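Local coordinates for protein delta-1-pyrroline-5-carboxylate dehydrogenase, mitochondrial (PDB 4E3X) that oxidises L-glutamate gamma-semialdehyde to L-glutamate with NAD(+) as electron acceptor, completing the breakdown of proline in mitochondria, at residues A33-L38 with E165-F170; A145-G150 with M239-A244; E159-A164 with F210-I215; G345-A350 with K509-V514. All coordinates share one frame; numbering follows the deposited sequence.

In the fold
From the N terminus, contact 1 closes first: the loop ahead of helix 45-55 returns to helix 155-180, a loop of more than a hundred residues. Contact 2 opens on helix 140-151 before that closure and ends on helix 239-251, so contacts 1 and 2 cross. Contact 3, from helix 155-180 to the start of helix 213-225, falls wholly within the span of contact 2 and also crosses contact 1. Thr147 and Thr213 join contacts 2 and 3 through their hydroxyls. Contact 4 follows in series, tying the nucleophile loop to 509-514; Asn211 of contact 3 reaches it through Gln346, and one bound proline lies against both.

Contact 1: residues A33-L38 with E165-F170; sequences ANEPIL and ELIDFF. Unlike the reference sequence in segment 33-38: Ala33 (reference Thr).
Asp168, on helix 155-180, receives the N-terminal loop with both carboxylate oxygens, a compact case of a helix side chain pinning a stretch of irregular backbone. OD1 of Asp168 accepts the backbone N-H of Glu35 through its syn lone pair, N to OD1 2.8 Å and nearly straight at 172°. OD2 of Asp168 takes ND2 of Asn34 at 3.0 Å, from well above the carboxylate plane, the amide and carboxylate planes standing 78° apart. Each oxygen is also met by a water: one links OD1 to the carbonyl O of Ala33, the other links OD2 to the carbonyl O of Glu35. ND2 of Asn34 has a further partner in the carbonyl of Val515. Glu35 then runs on over Ile167. Its CB sits 3.5 Å from OD1 of Asp168 and 3.8 Å from CG2 of Ile167. CG anti to the backbone N (chi1 179°) sends the chain toward Ile167, which it crosses obliquely, bending at chi2. CG of Glu35 comes to 3.8 Å from CD1 of Ile167, CD stays near that methyl, and OE1 of Glu35 lies 3.7 Å from CG2 of Ile167. The carboxylate, still against the isoleucine, has polar partners: OE1 pairs with Arg171, OE2 with Arg140 and Ser136. Were Asp168 an alanine, the Glu35 N-H, one bond of the Asn34 amide and two bridging waters would probably lose their acceptor. The contact thus straps the N-terminal extension onto a long helix of the aldehyde dehydrogenase fold, the same helix that contributes Glu165 to the pocket occupied by proline.

Contact 2: residues A145-G150 with M239-A244; sequences AKTMVG and MLASYA
Lys146 and Ala241 bring their CA atoms to 5.0 Å where helices 140-151 and 239-251 run almost antiparallel, the axes of the two short segments 8.1 Å apart at 163°. So close an approach rests on small residues, and Ala241 supplies the clearest instance: its CB lies 3.4 Å from OG1 of Thr147. That hydroxyl has polar partners of its own in the carbonyl of Val143 and the hydroxyl of Thr213. Lys146 carries most of the remaining contact, with the hydrocarbon part of its chain. CB and CG lie against the CG and CD2 of Leu240, the two side chains crossing at about a right angle, with CG of Lys146 3.8 Å from CD2 of Leu240. Because the lysine is extended beyond CG, its later carbons pass over the next turn of the facing helix, where CD of Lys146 reaches CB of Ala244 at 3.7 Å. The ammonium group, still beside the Ala244 methyl, forms a salt bridge with Glu142 of its own helix. Water supplies the polar links between the helices. One molecule donates to the carbonyl O of Lys146 and accepts from N of Ala241, 3.1 Å away; a second accepts from NZ of Lys146 and donates to the carbonyl O of Leu240. Helix 239-251 connects the adjacent parallel strands 230-233 and 259-261, so that the pair seats helix 140-151 against a beta-alpha-beta unit of the Rossmann-like NAD-binding domain.

Contact 3: residues E159-A164 with F210-I215; sequences EIDAAA and FNFTAI. With PRO (proline), chain K; PRO (proline), chain J.
Asp161 secures the start of helix 213-225 beside the active site, where Asn211, by similarity the stabiliser of the transition state, and the pocket residue Phe212 lead into that helix. Both carboxylate oxygens of Asp161 use their syn lone pairs: OD1 accepts from N of Ala214 at 2.8 Å, and OD2 from N of Thr213 at 2.9 Å with an angle of 143°. The Asp161 side chain extends away from its own backbone N (chi1 169°), which carries the carboxylate across to these first-turn amides. Helix 155-180 makes a wider pi-type turn here, closed by the 2.9 Å bond from N of Ala164 to O of Glu159. Beside the amides, the carboxylate meets the edge of the Phe212 ring, with CG of Asp161 3.6 Å from CD2 of Phe212. One face of the Phe212 ring receives the active-site proline, whose CB lies 3.6 Å from CE1 of Phe212. Methyl packing of Ala162 CB on Thr213 CG2 completes the join. Lys153 pairs with OD2 of Asp161 and makes a cation-pi contact with Phe212. Two amides of a helix start and a lysine around one buried carboxylate would be expected to keep it ionised, and its contact with the Phe212 edge is consistent with a fixed position for that pocket ring.

Contact 4: residues G345-A350 with K509-V514; sequences GQKCSA and KSTGSV. With PRO (proline), chain K.
Ser349 and Thr511 join two loops of the substrate pocket: a type I beta turn, Lys347 to Ala350, that carries the nucleophile Cys348, and the loop 509-514, which belongs to the aldehyde anchor loop of this family. The tight side is gathered round the Thr511 methyl. CG2 of Thr511 lies 3.3 Å from OG of Ser349 and 3.7 Å from CA of Ala350. Beside it, OG of Ser510 donates to the carbonyl O of Ser349 at 2.9 Å, the C=O to donor angle being 165°; Ser339 also bonds this hydroxyl, and Thr479 also bonds that carbonyl. Without the hydroxyl, as with an alanine at Ser510, the Ser349 carbonyl is likely to be short of one donor and the turn less firmly held against the anchor loop. The hydrated side is looser. Lys347 crosses Thr511 at about a right angle, CD of Lys347 no nearer than 4.1 Å to CG2 of Thr511, and its ammonium group bonds Gln157 and a water that also meets OG1 of Thr511. Bound proline occupies the cleft between the loops, held by its carboxylate. Ser513, a substrate-binding residue, donates through N and OG to its O atom. With chi1 at 57°, OG of Ser349 sits between the backbone N and the carbonyl carbon and donates to OXT of the proline at 2.6 Å. N of Gly512 gives the same proline OXT a second bond, 2.9 Å long and almost straight at 175°.

Contact 1: residues A33-L38 with E165-F170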
loop_
_atom_site.group_PDB
_atom_site.type_symbol
_atom_site.label_atom_id
_atom_site.label_comp_id
_atom_site.label_asym_id
_atom_site.label_seq_id
_atom_site.Cartn_x
_atom_site.Cartn_y
_atom_site.Cartn_z
ATOM N N ALA B 33 -20.356 -5.915 16.211
ATOM C CA ALA B 33 -21.404 -5.238 15.479
ATOM C C ALA B 33 -21.221 -3.749 15.656
ATOM O O ALA B 33 -20.534 -3.299 16.580
ATOM C CB ALA B 33 -22.762 -5.668 15.988
ATOM N N ASN B 34 -21.828 -2.975 14.767
ATOM C CA ASN B 34 -21.773 -1.534 14.909
ATOM C C ASN B 34 -22.384 -1.047 16.216
ATOM O O ASN B 34 -23.413 -1.548 16.668
ATOM C CB ASN B 34 -22.444 -0.857 13.721
ATOM C CG ASN B 34 -21.670 -1.061 12.439
ATOM O OD1 ASN B 34 -21.957 -1.977 11.670
ATOM N ND2 ASN B 34 -20.654 -0.235 12.225
ATOM N N GLU B 35 -21.724 -0.071 16.824
ATOM C CA GLU B 35 -22.230 0.548 18.042
ATOM C C GLU B 35 -23.546 1.267 17.749
ATOM O O GLU B 35 -23.610 2.112 16.861
ATOM C CB GLU B 35 -21.203 1.540 18.582
ATOM C CG GLU B 35 -21.650 2.255 19.848
ATOM C CD GLU B 35 -21.623 1.368 21.086
ATOM O OE1 GLU B 35 -21.092 0.237 21.020
ATOM O OE2 GLU B 35 -22.125 1.814 22.139
ATOM N N PRO B 36 -24.619 0.914 18.474
ATOM C CA PRO B 36 -25.892 1.596 18.210
ATOM C C PRO B 36 -25.857 3.090 18.534
ATOM O O PRO B 36 -25.252 3.515 19.518
ATOM C CB PRO B 36 -26.877 0.876 19.142
ATOM C CG PRO B 36 -26.282 -0.494 19.333
ATOM C CD PRO B 36 -24.790 -0.246 19.370
ATOM N N ILE B 37 -26.505 3.877 17.683
ATOM C CA ILE B 37 -26.637 5.313 17.886
ATOM C C ILE B 37 -27.763 5.581 18.876
ATOM O O ILE B 37 -28.885 5.101 18.695
ATOM C CB ILE B 37 -26.946 6.022 16.553
ATOM C CG1 ILE B 37 -25.807 5.806 15.564
ATOM C CG2 ILE B 37 -27.156 7.506 16.771
ATOM C CD1 ILE B 37 -24.560 6.493 15.995
ATOM N N LEU B 38 -27.458 6.328 19.933
ATOM C CA LEU B 38 -28.455 6.629 20.960
ATOM C C LEU B 38 -29.318 7.818 20.555
ATOM O O LEU B 38 -28.911 8.632 19.727
ATOM C CB LEU B 38 -27.776 6.902 22.305
ATOM C CG LEU B 38 -26.792 5.833 22.783
ATOM C CD1 LEU B 38 -26.241 6.174 24.163
ATOM C CD2 LEU B 38 -27.445 4.460 22.792
ATOM N N GLU B 165 -18.380 6.102 15.717
ATOM C CA GLU B 165 -17.322 5.831 14.753
ATOM C C GLU B 165 -16.032 5.372 15.425
ATOM O O GLU B 165 -15.386 4.443 14.952
ATOM C CB GLU B 165 -17.050 7.041 13.862
ATOM C CG GLU B 165 -16.152 6.693 12.689
ATOM C CD GLU B 165 -16.060 7.807 11.673
ATOM O OE1 GLU B 165 -16.100 8.987 12.079
ATOM O OE2 GLU B 165 -15.955 7.504 10.465
ATOM N N LEU B 166 -15.658 6.029 16.520
ATOM C CA LEU B 166 -14.428 5.681 17.224
ATOM C C LEU B 166 -14.502 4.263 17.793
ATOM O O LEU B 166 -13.587 3.452 17.631
ATOM C CB LEU B 166 -14.167 6.692 18.340
ATOM C CG LEU B 166 -12.919 6.396 19.172
ATOM C CD1 LEU B 166 -11.701 6.229 18.278
ATOM C CD2 LEU B 166 -12.698 7.517 20.172
ATOM N N ILE B 167 -15.616 3.970 18.450
ATOM C CA ILE B 167 -15.862 2.636 18.970
ATOM C C ILE B 167 -15.808 1.594 17.845
ATOM O O ILE B 167 -15.167 0.544 17.983
ATOM C CB ILE B 167 -17.225 2.582 19.688
ATOM C CG1 ILE B 167 -17.168 3.361 21.009
ATOM C CG2 ILE B 167 -17.663 1.150 19.943
ATOM C CD1 ILE B 167 -18.553 3.702 21.555
ATOM N N ASP B 168 -16.445 1.902 16.719
ATOM C CA ASP B 168 -16.442 0.982 15.581
ATOM C C ASP B 168 -15.038 0.775 14.998
ATOM O O ASP B 168 -14.678 -0.350 14.648
ATOM C CB ASP B 168 -17.392 1.453 14.477
ATOM C CG ASP B 168 -18.872 1.298 14.844
ATOM O OD1 ASP B 168 -19.193 0.623 15.838
ATOM O OD2 ASP B 168 -19.718 1.851 14.104
ATOM N N PHE B 169 -14.247 1.840 14.866
ATOM C CA PHE B 169 -12.864 1.670 14.414
ATOM C C PHE B 169 -12.148 0.682 15.332
ATOM O O PHE B 169 -11.486 -0.246 14.868
ATOM C CB PHE B 169 -12.077 2.985 14.463
ATOM C CG PHE B 169 -12.265 3.876 13.261
ATOM C CD1 PHE B 169 -12.189 3.377 11.970
ATOM C CD2 PHE B 169 -12.469 5.238 13.436
ATOM C CE1 PHE B 169 -12.343 4.227 10.871
ATOM C CE2 PHE B 169 -12.613 6.093 12.348
ATOM C CZ PHE B 169 -12.555 5.585 11.064
ATOM N N PHE B 170 -12.263 0.891 16.641
ATOM C CA PHE B 170 -11.548 0.043 17.586
ATOM C C PHE B 170 -12.015 -1.413 17.505
ATOM O O PHE B 170 -11.187 -2.329 17.480
ATOM C CB PHE B 170 -11.687 0.581 19.013
ATOM C CG PHE B 170 -10.843 1.792 19.302
ATOM C CD1 PHE B 170 -10.005 2.342 18.338
ATOM C CD2 PHE B 170 -10.891 2.382 20.554
ATOM C CE1 PHE B 170 -9.225 3.456 18.627
ATOM C CE2 PHE B 170 -10.112 3.490 20.847
ATOM C CZ PHE B 170 -9.283 4.032 19.880
HETATM O O HOH W 1 -18.443 -1.654 17.252
HETATM O O HOH W 2 -22.319 2.602 14.515
#

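Contact 2: residues A145-G150 with M239-A244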
loop_
_atom_site.group_PDB
_atom_site.type_symbol
_atom_site.label_atom_id
_atom_site.label_comp_id
_atom_site.label_asym_id
_atom_site.label_seq_id
_atom_site.Cartn_x
_atom_site.Cartn_y
_atom_site.Cartn_z
ATOM N N ALA B 145 -19.210 15.175 25.333
ATOM C CA ALA B 145 -19.234 16.539 25.839
ATOM C C ALA B 145 -17.982 17.298 25.421
ATOM O O ALA B 145 -18.054 18.479 25.055
ATOM C CB ALA B 145 -19.384 16.544 27.359
ATOM N N LYS B 146 -16.837 16.618 25.460
ATOM C CA LYS B 146 -15.581 17.266 25.110
ATOM C C LYS B 146 -15.522 17.594 23.619
ATOM O O LYS B 146 -14.928 18.590 23.225
ATOM C CB LYS B 146 -14.395 16.402 25.540
ATOM C CG LYS B 146 -14.239 16.380 27.052
ATOM C CD LYS B 146 -13.092 15.504 27.533
ATOM C CE LYS B 146 -12.940 15.636 29.035
ATOM N NZ LYS B 146 -11.856 14.767 29.573
ATOM N N THR B 147 -16.146 16.756 22.802
ATOM C CA THR B 147 -16.222 17.002 21.370
ATOM C C THR B 147 -17.213 18.144 21.076
ATOM O O THR B 147 -16.972 18.999 20.217
ATOM C CB THR B 147 -16.605 15.703 20.629
ATOM O OG1 THR B 147 -15.608 14.699 20.888
ATOM C CG2 THR B 147 -16.699 15.923 19.132
ATOM N N MET B 148 -18.324 18.180 21.805
ATOM C CA MET B 148 -19.274 19.286 21.658
ATOM C C MET B 148 -18.657 20.620 22.045
ATOM O O MET B 148 -18.707 21.590 21.287
ATOM C CB MET B 148 -20.516 19.039 22.515
ATOM C CG MET B 148 -21.369 17.866 22.047
ATOM S SD MET B 148 -22.821 17.590 23.080
ATOM C CE MET B 148 -23.710 19.118 22.804
ATOM N N VAL B 149 -18.083 20.674 23.239
ATOM C CA VAL B 149 -17.597 21.940 23.766
ATOM C C VAL B 149 -16.308 22.391 23.090
ATOM O O VAL B 149 -16.116 23.580 22.842
ATOM C CB VAL B 149 -17.445 21.876 25.301
ATOM C CG1 VAL B 149 -16.733 23.106 25.842
ATOM C CG2 VAL B 149 -18.805 21.710 25.953
ATOM N N GLY B 150 -15.439 21.437 22.770
ATOM C CA GLY B 150 -14.153 21.778 22.191
ATOM C C GLY B 150 -14.159 21.921 20.680
ATOM O O GLY B 150 -13.387 22.709 20.138
ATOM N N MET B 239 -8.045 19.242 20.867
ATOM C CA MET B 239 -7.138 18.719 21.891
ATOM C C MET B 239 -7.849 18.061 23.081
ATOM O O MET B 239 -7.436 16.987 23.544
ATOM C CB MET B 239 -6.202 19.828 22.363
ATOM C CG MET B 239 -5.013 19.344 23.174
ATOM S SD MET B 239 -3.960 18.228 22.229
ATOM C CE MET B 239 -3.660 19.181 20.764
ATOM N N LEU B 240 -8.883 18.723 23.587
ATOM C CA LEU B 240 -9.599 18.250 24.764
ATOM C C LEU B 240 -10.135 16.824 24.566
ATOM O O LEU B 240 -9.871 15.931 25.376
ATOM C CB LEU B 240 -10.742 19.217 25.079
ATOM C CG LEU B 240 -11.525 18.966 26.366
ATOM C CD1 LEU B 240 -10.675 19.267 27.601
ATOM C CD2 LEU B 240 -12.813 19.799 26.362
ATOM N N ALA B 241 -10.863 16.596 23.474
ATOM C CA ALA B 241 -11.378 15.260 23.212
ATOM C C ALA B 241 -10.276 14.266 22.847
ATOM O O ALA B 241 -10.354 13.091 23.210
ATOM C CB ALA B 241 -12.446 15.289 22.126
ATOM N N SER B 242 -9.249 14.729 22.136
ATOM C CA SER B 242 -8.165 13.832 21.743
ATOM C C SER B 242 -7.426 13.283 22.956
ATOM O O SER B 242 -7.099 12.094 23.006
ATOM C CB SER B 242 -7.181 14.535 20.811
ATOM O OG SER B 242 -7.813 14.886 19.597
ATOM N N TYR B 243 -7.149 14.146 23.930
ATOM C CA TYR B 243 -6.485 13.688 25.147
ATOM C C TYR B 243 -7.379 12.731 25.938
ATOM O O TYR B 243 -6.884 11.787 26.558
ATOM C CB TYR B 243 -6.061 14.875 26.013
ATOM C CG TYR B 243 -5.152 14.502 27.159
ATOM C CD1 TYR B 243 -5.472 14.839 28.470
ATOM C CD2 TYR B 243 -3.958 13.830 26.930
ATOM C CE1 TYR B 243 -4.623 14.506 29.525
ATOM C CE2 TYR B 243 -3.113 13.489 27.973
ATOM C CZ TYR B 243 -3.440 13.833 29.260
ATOM O OH TYR B 243 -2.569 13.483 30.271
ATOM N N ALA B 244 -8.686 12.967 25.923
ATOM C CA ALA B 244 -9.619 12.052 26.585
ATOM C C ALA B 244 -9.499 10.643 25.997
ATOM O O ALA B 244 -9.444 9.651 26.734
ATOM C CB ALA B 244 -11.048 12.568 26.475
HETATM O O HOH W 3 -12.321 18.766 21.857
HETATM O O HOH W 4 -9.488 15.477 28.174
#

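Contact 3: residues E159-A164 with F210-I215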
loop_
_atom_site.group_PDB
_atom_site.type_symbol
_atom_site.label_atom_id
_atom_site.label_comp_id
_atom_site.label_asym_id
_atom_site.label_seq_id
_atom_site.Cartn_x
_atom_site.Cartn_y
_atom_site.Cartn_z
ATOM N N GLU B 159 -22.178 12.237 18.885
ATOM C CA GLU B 159 -22.543 10.838 19.082
ATOM C C GLU B 159 -22.071 9.933 17.952
ATOM O O GLU B 159 -21.522 8.861 18.204
ATOM C CB GLU B 159 -24.058 10.702 19.278
ATOM C CG GLU B 159 -24.608 9.297 19.085
ATOM C CD GLU B 159 -24.318 8.349 20.244
ATOM O OE1 GLU B 159 -23.598 8.729 21.194
ATOM O OE2 GLU B 159 -24.826 7.211 20.197
ATOM N N ILE B 160 -22.277 10.353 16.710
ATOM C CA ILE B 160 -21.864 9.516 15.589
ATOM C C ILE B 160 -20.352 9.457 15.411
ATOM O O ILE B 160 -19.851 8.547 14.759
ATOM C CB ILE B 160 -22.542 9.907 14.256
ATOM C CG1 ILE B 160 -22.054 11.268 13.756
ATOM C CG2 ILE B 160 -24.060 9.858 14.393
ATOM C CD1 ILE B 160 -22.681 11.686 12.431
ATOM N N ASP B 161 -19.646 10.412 16.016
ATOM C CA ASP B 161 -18.201 10.560 15.875
ATOM C C ASP B 161 -17.447 9.977 17.077
ATOM O O ASP B 161 -16.861 8.892 16.990
ATOM C CB ASP B 161 -17.878 12.055 15.685
ATOM C CG ASP B 161 -16.389 12.380 15.796
ATOM O OD1 ASP B 161 -15.555 11.464 15.664
ATOM O OD2 ASP B 161 -16.060 13.573 16.013
ATOM N N ALA B 162 -17.448 10.708 18.193
ATOM C CA ALA B 162 -16.628 10.351 19.354
ATOM C C ALA B 162 -17.063 9.051 20.002
ATOM O O ALA B 162 -16.261 8.365 20.634
ATOM C CB ALA B 162 -16.632 11.474 20.376
ATOM N N ALA B 163 -18.342 8.726 19.871
ATOM C CA ALA B 163 -18.806 7.431 20.325
ATOM C C ALA B 163 -18.802 6.440 19.163
ATOM O O ALA B 163 -17.858 5.681 19.010
ATOM C CB ALA B 163 -20.182 7.533 20.973
ATOM N N ALA B 164 -19.831 6.470 18.323
ATOM C CA ALA B 164 -20.046 5.385 17.369
ATOM C C ALA B 164 -18.873 5.099 16.437
ATOM O O ALA B 164 -18.409 3.972 16.379
ATOM C CB ALA B 164 -21.304 5.611 16.566
ATOM N N PHE B 210 -9.089 18.382 13.037
ATOM C CA PHE B 210 -9.979 18.855 14.081
ATOM C C PHE B 210 -11.356 18.236 14.029
ATOM O O PHE B 210 -12.070 18.208 15.037
ATOM C CB PHE B 210 -10.144 20.381 14.013
ATOM C CG PHE B 210 -11.045 20.864 12.898
ATOM C CD1 PHE B 210 -12.409 21.049 13.115
ATOM C CD2 PHE B 210 -10.533 21.161 11.644
ATOM C CE1 PHE B 210 -13.244 21.497 12.099
ATOM C CE2 PHE B 210 -11.361 21.615 10.627
ATOM C CZ PHE B 210 -12.718 21.781 10.856
ATOM N N ASN B 211 -11.758 17.793 12.845
ATOM C CA ASN B 211 -13.193 17.680 12.589
ATOM C C ASN B 211 -13.861 16.391 13.015
ATOM O O ASN B 211 -15.085 16.329 13.092
ATOM C CB ASN B 211 -13.531 18.047 11.145
ATOM C CG ASN B 211 -12.936 17.092 10.144
ATOM O OD1 ASN B 211 -11.918 16.449 10.398
ATOM N ND2 ASN B 211 -13.567 17.000 8.982
ATOM N N PHE B 212 -13.062 15.365 13.288
ATOM C CA PHE B 212 -13.583 14.127 13.852
ATOM C C PHE B 212 -12.670 13.607 14.938
ATOM O O PHE B 212 -11.518 13.281 14.683
ATOM C CB PHE B 212 -13.763 13.055 12.780
ATOM C CG PHE B 212 -14.915 13.318 11.864
ATOM C CD1 PHE B 212 -14.733 14.025 10.686
ATOM C CD2 PHE B 212 -16.190 12.881 12.190
ATOM C CE1 PHE B 212 -15.798 14.281 9.841
ATOM C CE2 PHE B 212 -17.266 13.137 11.349
ATOM C CZ PHE B 212 -17.065 13.834 10.172
ATOM N N THR B 213 -13.194 13.534 16.152
ATOM C CA THR B 213 -12.471 12.911 17.252
ATOM C C THR B 213 -12.045 11.486 16.898
ATOM O O THR B 213 -10.948 11.053 17.253
ATOM C CB THR B 213 -13.349 12.933 18.510
ATOM O OG1 THR B 213 -13.553 14.298 18.872
ATOM C CG2 THR B 213 -12.716 12.186 19.681
ATOM N N ALA B 214 -12.915 10.770 16.189
ATOM C CA ALA B 214 -12.667 9.374 15.858
ATOM C C ALA B 214 -11.453 9.189 14.951
ATOM O O ALA B 214 -10.760 8.178 15.035
ATOM C CB ALA B 214 -13.904 8.754 15.212
ATOM N N ILE B 215 -11.210 10.145 14.057
ATOM C CA ILE B 215 -10.112 10.010 13.108
ATOM C C ILE B 215 -8.768 9.975 13.825
ATOM O O ILE B 215 -7.908 9.175 13.481
ATOM C CB ILE B 215 -10.156 11.103 12.020
ATOM C CG1 ILE B 215 -11.358 10.867 11.105
ATOM C CG2 ILE B 215 -8.882 11.087 11.185
ATOM C CD1 ILE B 215 -11.527 11.907 10.018
HETATM N N PRO K . -16.312 9.621 7.502
HETATM C CA PRO K . -17.037 10.891 7.576
HETATM C C PRO K . -18.250 10.926 6.653
HETATM O O PRO K . -18.448 10.055 5.799
HETATM C CB PRO K . -15.988 11.903 7.118
HETATM C CG PRO K . -14.713 11.333 7.635
HETATM C CD PRO K . -14.852 9.826 7.533
HETATM O OXT PRO K . -19.071 11.840 6.754
HETATM N N PRO J . -8.942 25.720 10.924
HETATM C CA PRO J . -7.604 26.081 10.446
HETATM C C PRO J . -7.655 26.711 9.057
HETATM O O PRO J . -8.735 26.984 8.527
HETATM C CB PRO J . -6.860 24.732 10.410
HETATM C CG PRO J . -7.888 23.674 10.777
HETATM C CD PRO J . -8.948 24.389 11.548
HETATM O OXT PRO J . -6.618 26.973 8.446
#

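Contact 4: residues G345-A350 with K509-V514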
loop_
_atom_site.group_PDB
_atom_site.type_symbol
_atom_site.label_atom_id
_atom_site.label_comp_id
_atom_site.label_asym_id
_atom_site.label_seq_id
_atom_site.Cartn_x
_atom_site.Cartn_y
_atom_site.Cartn_z
ATOM N N GLY B 345 -20.893 22.086 7.664
ATOM C CA GLY B 345 -20.231 21.688 6.432
ATOM C C GLY B 345 -18.751 21.371 6.598
ATOM O O GLY B 345 -18.025 21.257 5.607
ATOM N N GLN B 346 -18.299 21.230 7.843
ATOM C CA GLN B 346 -16.885 20.981 8.117
ATOM C C GLN B 346 -16.541 19.500 8.051
ATOM O O GLN B 346 -15.988 18.924 8.997
ATOM C CB GLN B 346 -16.516 21.555 9.478
ATOM C CG GLN B 346 -16.821 23.036 9.590
ATOM C CD GLN B 346 -16.501 23.563 10.969
ATOM O OE1 GLN B 346 -15.535 24.306 11.152
ATOM N NE2 GLN B 346 -17.296 23.157 11.958
ATOM N N LYS B 347 -16.876 18.881 6.925
ATOM C CA LYS B 347 -16.589 17.469 6.724
ATOM C C LYS B 347 -15.952 17.288 5.366
ATOM O O LYS B 347 -16.355 17.926 4.395
ATOM C CB LYS B 347 -17.867 16.635 6.780
ATOM C CG LYS B 347 -18.653 16.727 8.080
ATOM C CD LYS B 347 -19.784 15.709 8.084
ATOM C CE LYS B 347 -20.560 15.751 9.388
ATOM N NZ LYS B 347 -21.623 14.713 9.437
ATOM N N CYS B 348 -14.969 16.403 5.285
ATOM C CA CYS B 348 -14.335 16.080 4.014
ATOM C C CYS B 348 -15.333 15.492 3.034
ATOM O O CYS B 348 -15.083 15.475 1.838
ATOM C CB CYS B 348 -13.204 15.079 4.218
ATOM S SG CYS B 348 -11.880 15.695 5.242
ATOM N N SER B 349 -16.467 15.013 3.561
ATOM C CA SER B 349 -17.520 14.364 2.779
ATOM C C SER B 349 -18.715 15.268 2.464
ATOM O O SER B 349 -19.623 14.847 1.753
ATOM C CB SER B 349 -18.056 13.156 3.548
ATOM O OG SER B 349 -18.517 13.563 4.829
ATOM N N ALA B 350 -18.737 16.488 3.000
ATOM C CA ALA B 350 -19.909 17.367 2.870
ATOM C C ALA B 350 -20.227 17.740 1.429
ATOM O O ALA B 350 -19.325 18.027 0.644
ATOM C CB ALA B 350 -19.710 18.630 3.691
ATOM N N LYS B 509 -27.523 10.727 1.221
ATOM C CA LYS B 509 -26.615 11.864 1.316
ATOM C C LYS B 509 -25.141 11.445 1.287
ATOM O O LYS B 509 -24.796 10.286 1.566
ATOM C CB LYS B 509 -26.894 12.694 2.571
ATOM C CG LYS B 509 -26.702 11.959 3.892
ATOM C CD LYS B 509 -26.923 12.921 5.064
ATOM C CE LYS B 509 -26.770 12.244 6.415
ATOM N NZ LYS B 509 -25.433 11.609 6.575
ATOM N N SER B 510 -24.269 12.399 0.971
ATOM C CA SER B 510 -22.858 12.099 0.725
ATOM C C SER B 510 -22.016 11.988 1.988
ATOM O O SER B 510 -20.841 11.647 1.891
ATOM C CB SER B 510 -22.244 13.137 -0.217
ATOM O OG SER B 510 -22.187 14.408 0.410
ATOM N N THR B 511 -22.605 12.283 3.145
ATOM C CA THR B 511 -21.893 12.190 4.422
ATOM C C THR B 511 -22.353 10.977 5.213
ATOM O O THR B 511 -23.337 10.333 4.858
ATOM C CB THR B 511 -22.160 13.418 5.298
ATOM O OG1 THR B 511 -23.568 13.534 5.533
ATOM C CG2 THR B 511 -21.646 14.680 4.637
ATOM N N GLY B 512 -21.643 10.674 6.293
ATOM C CA GLY B 512 -22.101 9.689 7.256
ATOM C C GLY B 512 -21.730 8.250 6.968
ATOM O O GLY B 512 -22.506 7.342 7.264
ATOM N N SER B 513 -20.550 8.029 6.403
ATOM C CA SER B 513 -20.081 6.662 6.227
ATOM C C SER B 513 -20.004 5.958 7.579
ATOM O O SER B 513 -19.691 6.566 8.606
ATOM C CB SER B 513 -18.718 6.627 5.541
ATOM O OG SER B 513 -17.722 7.214 6.365
ATOM N N VAL B 514 -20.308 4.670 7.564
ATOM C CA VAL B 514 -20.301 3.867 8.770
ATOM C C VAL B 514 -19.260 2.758 8.642
ATOM O O VAL B 514 -19.193 2.057 7.630
ATOM C CB VAL B 514 -21.700 3.287 9.034
ATOM C CG1 VAL B 514 -21.663 2.284 10.180
ATOM C CG2 VAL B 514 -22.684 4.413 9.339
HETATM N N PRO K . -16.312 9.621 7.502
HETATM C CA PRO K . -17.037 10.891 7.576
HETATM C C PRO K . -18.250 10.926 6.653
HETATM O O PRO K . -18.448 10.055 5.799
HETATM C CB PRO K . -15.988 11.903 7.118
HETATM C CG PRO K . -14.713 11.333 7.635
HETATM C CD PRO K . -14.852 9.826 7.533
HETATM O OXT PRO K . -19.071 11.840 6.754
HETATM O O HOH W 5 -23.555 15.446 7.399
HETATM O O HOH W 6 -20.163 12.283 8.821
#